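Local coordinates for glycoside hydrolase, GH17 family (Formosa sp. Hel1_33_131, PDB 6FCG), which hydrolyses laminarin as an endo-acting laminarinase, probably cutting internal beta-1,3-glucosidic bonds of this algal polysaccharide, at residues 273-278 and 333-338; 253-258 and 306-311. All coordinates share one frame; numbering follows the deposited sequence.

Contact 1 of 2, residues 273-278 and 333-338; sequences AMNRAK and YNHIRE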
loop_
_atom_site.group_PDB
_atom_site.type_symbol
_atom_site.label_atom_id
_atom_site.label_comp_id
_atom_site.label_asym_id
_atom_site.label_seq_id
_atom_site.Cartn_x
_atom_site.Cartn_y
_atom_site.Cartn_z
ATOM N N ALA A 273 8.211 14.467 24.190
ATOM C CA ALA A 273 7.274 13.431 23.785
ATOM C C ALA A 273 7.108 12.385 24.893
ATOM O O ALA A 273 5.979 11.988 25.202
ATOM C CB ALA A 273 7.738 12.767 22.504
ATOM N N MET A 274 8.236 11.968 25.477
ATOM C CA MET A 274 8.224 11.031 26.570
ATOM C C MET A 274 7.573 11.598 27.834
ATOM O O MET A 274 6.912 10.852 28.566
ATOM C CB MET A 274 9.627 10.504 26.878
ATOM C CG MET A 274 10.184 9.553 25.824
ATOM S SD MET A 274 9.036 8.269 25.288
ATOM C CE MET A 274 8.935 7.310 26.794
ATOM N N ASN A 275 7.724 12.890 28.087
ATOM C CA ASN A 275 6.978 13.507 29.165
ATOM C C ASN A 275 5.466 13.414 28.975
ATOM O O ASN A 275 4.728 13.191 29.927
ATOM C CB ASN A 275 7.388 14.957 29.385
ATOM C CG ASN A 275 6.788 15.511 30.665
ATOM O OD1 ASN A 275 7.330 15.304 31.752
ATOM N ND2 ASN A 275 5.659 16.208 30.550
ATOM N N ARG A 276 4.995 13.571 27.746
ATOM C CA ARG A 276 3.571 13.393 27.479
ATOM C C ARG A 276 3.098 11.960 27.813
ATOM O O ARG A 276 1.959 11.777 28.257
ATOM C CB ARG A 276 3.209 13.775 26.028
ATOM C CG ARG A 276 2.882 15.253 25.812
ATOM C CD ARG A 276 2.348 15.498 24.394
ATOM N NE ARG A 276 3.397 15.310 23.385
ATOM C CZ ARG A 276 4.220 16.258 22.924
ATOM N NH1 ARG A 276 4.136 17.514 23.344
ATOM N NH2 ARG A 276 5.157 15.952 22.027
ATOM N N ALA A 277 3.952 10.973 27.558
ATOM C CA ALA A 277 3.661 9.585 27.853
ATOM C C ALA A 277 3.522 9.355 29.347
ATOM O O ALA A 277 2.636 8.612 29.800
ATOM C CB ALA A 277 4.754 8.688 27.281
ATOM N N LYS A 278 4.423 9.953 30.115
ATOM C CA LYS A 278 4.338 9.897 31.572
ATOM C C LYS A 278 3.039 10.532 32.054
ATOM O O LYS A 278 2.299 9.953 32.822
ATOM C CB LYS A 278 5.528 10.605 32.197
ATOM C CG LYS A 278 5.428 10.869 33.689
ATOM C CD LYS A 278 5.826 12.304 33.966
ATOM C CE LYS A 278 6.062 12.487 35.453
ATOM N NZ LYS A 278 6.294 13.902 35.846
ATOM N N TYR A 333 10.966 4.633 32.407
ATOM C CA TYR A 333 11.231 4.016 33.702
ATOM C C TYR A 333 11.515 5.073 34.781
ATOM O O TYR A 333 10.918 5.035 35.860
ATOM C CB TYR A 333 12.425 3.054 33.623
ATOM C CG TYR A 333 12.764 2.403 34.935
ATOM C CD1 TYR A 333 11.984 1.375 35.445
ATOM C CD2 TYR A 333 13.886 2.801 35.653
ATOM C CE1 TYR A 333 12.307 0.757 36.646
ATOM C CE2 TYR A 333 14.225 2.195 36.856
ATOM C CZ TYR A 333 13.435 1.179 37.357
ATOM O OH TYR A 333 13.814 0.629 38.558
ATOM N N ASN A 334 12.410 6.013 34.472
ATOM C CA ASN A 334 12.789 7.081 35.405
ATOM C C ASN A 334 11.674 8.068 35.695
ATOM O O ASN A 334 11.510 8.476 36.851
ATOM C CB ASN A 334 14.031 7.834 34.919
ATOM C CG ASN A 334 15.264 6.955 34.905
ATOM O OD1 ASN A 334 15.450 6.080 35.757
ATOM N ND2 ASN A 334 16.115 7.184 33.950
ATOM N N HIS A 335 10.887 8.418 34.679
ATOM C CA HIS A 335 9.714 9.274 34.903
ATOM C C HIS A 335 8.707 8.602 35.827
ATOM O O HIS A 335 8.113 9.262 36.683
ATOM C CB HIS A 335 8.998 9.654 33.601
ATOM C CG HIS A 335 9.591 10.812 32.854
ATOM N ND1 HIS A 335 10.300 11.840 33.448
ATOM C CD2 HIS A 335 9.517 11.130 31.540
ATOM C CE1 HIS A 335 10.670 12.715 32.525
ATOM N NE2 HIS A 335 10.205 12.309 31.361
ATOM N N ILE A 336 8.497 7.292 35.636
ATOM C CA ILE A 336 7.497 6.534 36.419
ATOM C C ILE A 336 7.990 6.424 37.863
ATOM O O ILE A 336 7.199 6.548 38.783
ATOM C CB ILE A 336 7.185 5.150 35.779
ATOM C CG1 ILE A 336 6.432 5.320 34.459
ATOM C CG2 ILE A 336 6.373 4.259 36.709
ATOM C CD1 ILE A 336 5.051 5.957 34.546
ATOM N N ARG A 337 9.298 6.204 38.044
ATOM C CA ARG A 337 9.897 6.165 39.365
ATOM C C ARG A 337 9.742 7.503 40.082
ATOM O O ARG A 337 9.288 7.531 41.240
ATOM C CB ARG A 337 11.363 5.724 39.300
ATOM C CG ARG A 337 11.573 4.238 39.003
ATOM C CD ARG A 337 11.000 3.302 40.063
ATOM N NE ARG A 337 11.444 1.935 39.785
ATOM C CZ ARG A 337 10.841 0.811 40.187
ATOM N NH1 ARG A 337 11.407 -0.341 39.866
ATOM N NH2 ARG A 337 9.741 0.791 40.930
ATOM N N GLU A 338 10.092 8.604 39.413
ATOM C CA GLU A 338 9.927 9.959 40.016
ATOM C C GLU A 338 8.476 10.263 40.396
ATOM O O GLU A 338 8.197 10.644 41.523
ATOM C CB GLU A 338 10.449 11.064 39.099
ATOM C CG GLU A 338 11.950 11.302 39.217
ATOM C CD GLU A 338 12.526 12.018 38.003
ATOM O OE1 GLU A 338 11.937 13.052 37.587
ATOM O OE2 GLU A 338 13.556 11.538 37.453
#
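The imidazole of His335 reaches across to helix 266-294 with Lys278 CD over one face, 4.2 Å from His335 CG, while Met274 O and Asn275 CA approach the ring obliquely. His335 CD2 lies 4.0 Å from Met274 O and His335 NE2 4.1 Å from Asn275 CA, so the ring leans on the backbone turn that carries both residues. The Asn275 amide stands almost perpendicular to the imidazole, planes 88° apart, and its OD1 stays too far from NE2 to bond. Lys278 has CG anti to its backbone nitrogen (chi1 168°) and a bend at chi2, which lays its aliphatic chain across the His335 side chain; the closest pair is Lys278 CG and His335 CB at 3.8 Å. With the imidazole cut back to the methyl of an alanine, the backbone at Met274 and Asn275 would probably face a gap, and Lys278 CD would lose the ring face beneath it. Further round, buried Met274 packs on Lys328, Ile331 and Phe332, and Lys278 touches Trp339. The axes of segments 273-278 and 333-338 come within 9.8 Å and cross at -44°. This is side-chain packing between two successive long helices, 266-294 and 326-342, separated by strand 301-305 in the (beta/alpha)8 barrel expected of a GH17 enzyme.

Contact 2 of 2, residues 253-258 and 306-311; sequences IFWGVF and TGWASF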
loop_
_atom_site.group_PDB
_atom_site.type_symbol
_atom_site.label_atom_id
_atom_site.label_comp_id
_atom_site.label_asym_id
_atom_site.label_seq_id
_atom_site.Cartn_x
_atom_site.Cartn_y
_atom_site.Cartn_z
ATOM N N ILE A 253 -3.204 10.061 20.264
ATOM C CA ILE A 253 -3.398 11.525 20.217
ATOM C C ILE A 253 -2.343 12.295 21.039
ATOM O O ILE A 253 -2.006 13.424 20.704
ATOM C CB ILE A 253 -4.846 11.952 20.562
ATOM C CG1 ILE A 253 -5.902 11.546 19.486
ATOM C CG2 ILE A 253 -4.966 13.467 20.718
ATOM C CD1 ILE A 253 -5.832 10.162 18.833
ATOM N N PHE A 254 -1.767 11.646 22.047
ATOM C CA PHE A 254 -0.713 12.213 22.925
ATOM C C PHE A 254 0.717 12.035 22.399
ATOM O O PHE A 254 1.661 12.606 22.936
ATOM C CB PHE A 254 -0.811 11.543 24.325
ATOM C CG PHE A 254 -0.235 10.152 24.368
ATOM C CD1 PHE A 254 1.117 9.957 24.651
ATOM C CD2 PHE A 254 -1.016 9.041 24.071
ATOM C CE1 PHE A 254 1.664 8.686 24.662
ATOM C CE2 PHE A 254 -0.466 7.765 24.074
ATOM C CZ PHE A 254 0.873 7.590 24.374
ATOM N N TRP A 255 0.882 11.202 21.379
ATOM C CA TRP A 255 2.206 10.715 20.971
ATOM C C TRP A 255 2.647 11.349 19.656
ATOM O O TRP A 255 1.985 11.193 18.629
ATOM C CB TRP A 255 2.151 9.196 20.809
ATOM C CG TRP A 255 3.422 8.569 20.364
ATOM C CD1 TRP A 255 3.641 7.956 19.178
ATOM C CD2 TRP A 255 4.632 8.503 21.085
ATOM N NE1 TRP A 255 4.911 7.524 19.113
ATOM C CE2 TRP A 255 5.549 7.848 20.278
ATOM C CE3 TRP A 255 5.038 8.950 22.334
ATOM C CZ2 TRP A 255 6.866 7.607 20.681
ATOM C CZ3 TRP A 255 6.336 8.715 22.735
ATOM C CH2 TRP A 255 7.235 8.059 21.912
ATOM N N GLY A 256 3.758 12.064 19.706
ATOM C CA GLY A 256 4.366 12.614 18.525
ATOM C C GLY A 256 5.286 13.779 18.800
ATOM O O GLY A 256 5.611 14.088 19.947
ATOM N N VAL A 257 5.756 14.372 17.707
ATOM C CA VAL A 257 6.433 15.669 17.720
ATOM C C VAL A 257 5.433 16.608 17.066
ATOM O O VAL A 257 5.042 16.389 15.909
ATOM C CB VAL A 257 7.753 15.609 16.932
ATOM C CG1 VAL A 257 8.459 16.948 16.962
ATOM C CG2 VAL A 257 8.659 14.548 17.525
ATOM N N PHE A 258 4.999 17.623 17.820
ATOM C CA PHE A 258 3.865 18.493 17.427
ATOM C C PHE A 258 4.330 19.919 17.162
ATOM O O PHE A 258 5.133 20.484 17.924
ATOM C CB PHE A 258 2.778 18.516 18.518
ATOM C CG PHE A 258 2.086 17.176 18.758
ATOM C CD1 PHE A 258 0.927 16.838 18.058
ATOM C CD2 PHE A 258 2.573 16.285 19.702
ATOM C CE1 PHE A 258 0.283 15.627 18.286
ATOM C CE2 PHE A 258 1.945 15.084 19.926
ATOM C CZ PHE A 258 0.790 14.751 19.222
ATOM N N THR A 306 3.093 -1.238 34.676
ATOM C CA THR A 306 3.325 -0.391 33.511
ATOM C C THR A 306 4.735 -0.680 32.995
ATOM O O THR A 306 5.582 -1.145 33.749
ATOM C CB THR A 306 3.150 1.102 33.817
ATOM O OG1 THR A 306 3.166 1.836 32.589
ATOM C CG2 THR A 306 4.270 1.628 34.724
ATOM N N GLY A 307 4.979 -0.395 31.728
ATOM C CA GLY A 307 6.250 -0.711 31.108
ATOM C C GLY A 307 6.373 -0.199 29.686
ATOM O O GLY A 307 5.401 0.203 29.076
ATOM N N TRP A 308 7.596 -0.209 29.172
ATOM C CA TRP A 308 7.905 0.313 27.846
ATOM C C TRP A 308 9.006 -0.548 27.205
ATOM O O TRP A 308 10.145 -0.505 27.627
ATOM C CB TRP A 308 8.367 1.762 27.999
ATOM C CG TRP A 308 8.373 2.549 26.774
ATOM C CD1 TRP A 308 9.269 2.452 25.736
ATOM C CD2 TRP A 308 7.471 3.584 26.425
ATOM N NE1 TRP A 308 8.969 3.367 24.766
ATOM C CE2 TRP A 308 7.857 4.067 25.154
ATOM C CE3 TRP A 308 6.366 4.148 27.049
ATOM C CZ2 TRP A 308 7.188 5.092 24.508
ATOM C CZ3 TRP A 308 5.690 5.162 26.409
ATOM C CH2 TRP A 308 6.107 5.629 25.148
ATOM N N ALA A 309 8.648 -1.331 26.192
ATOM C CA ALA A 309 9.559 -2.305 25.630
ATOM C C ALA A 309 10.700 -1.683 24.856
ATOM O O ALA A 309 10.571 -0.577 24.296
ATOM C CB ALA A 309 8.792 -3.273 24.772
ATOM N N SER A 310 11.830 -2.372 24.833
ATOM C CA SER A 310 13.035 -1.892 24.161
ATOM C C SER A 310 13.110 -2.308 22.698
ATOM O O SER A 310 14.015 -1.864 21.987
ATOM C CB SER A 310 14.284 -2.391 24.873
ATOM O OG SER A 310 14.397 -3.803 24.810
ATOM N N PHE A 311 12.182 -3.140 22.235
ATOM C CA PHE A 311 12.169 -3.538 20.840
ATOM C C PHE A 311 10.781 -3.978 20.400
ATOM O O PHE A 311 10.057 -4.561 21.185
ATOM C CB PHE A 311 13.184 -4.675 20.596
ATOM C CG PHE A 311 13.370 -5.007 19.162
ATOM C CD1 PHE A 311 14.271 -4.298 18.389
ATOM C CD2 PHE A 311 12.607 -5.990 18.556
ATOM C CE1 PHE A 311 14.428 -4.576 17.029
ATOM C CE2 PHE A 311 12.761 -6.281 17.193
ATOM C CZ PHE A 311 13.676 -5.569 16.431
#
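Trp255 and Trp308 meet between two segments of the TIM-barrel fold that GH17 enzymes share: 253-258, a loop running into its own short strand 257-258, and the loop 306-311, which follows barrel strand 301-305. The contact across them is apolar and aromatic. The two indoles reach in from opposite directions, each with CG anti to its backbone nitrogen (chi1 179° for Trp255, -164° for Trp308), and bridge backbones whose nearest CA atoms, those of Trp255 and Trp308, are 13.7 Å apart. Their six-membered rings are tilted at 55°, with centroids 5.7 Å apart, so the pairing is oblique. Trp255 CZ3 meets the rim of the Trp308 indole almost level with that ring.

Polar bonding is directed elsewhere: Trp255 NE1 hydrogen-bonds to Ser321 O and Trp308 NE1 to Ala323 O, so both buried N-H groups are satisfied by the backbone of a third segment, which probably limits how the indoles can turn. Van der Waals packing completes the surroundings, with Met274 touching both indoles, Phe332 meeting Trp308, and Pro420 and Pro421 against Trp255. The benzo rims touch through two carbon pairs, Trp255 CZ3 with Trp308 CH2 and Trp255 CH2 with Trp308 CZ2, each at 3.9 Å.

Contacts 1 and 2 have centres about 10 Å apart and share helix 266-294 as a common wall. Met274 belongs to both: the side chain that faces helix 326-342 in contact 1 also packs on the tryptophan pair of contact 2. On another side of the same helix, Arg276 reaches back to segment 253-258, where its NH2 lies 2.8 Å from Gly256 O in a probable hydrogen bond and also forms a salt bridge with Glu261. Along the chain the segments alternate, so helix 266-294 comes between the two segments of contact 2. Segment 306-311 follows the C-terminal end of strand 301-305, where TIM-barrel enzymes hold their active site, so contact 2 probably lies nearer to it than contact 1.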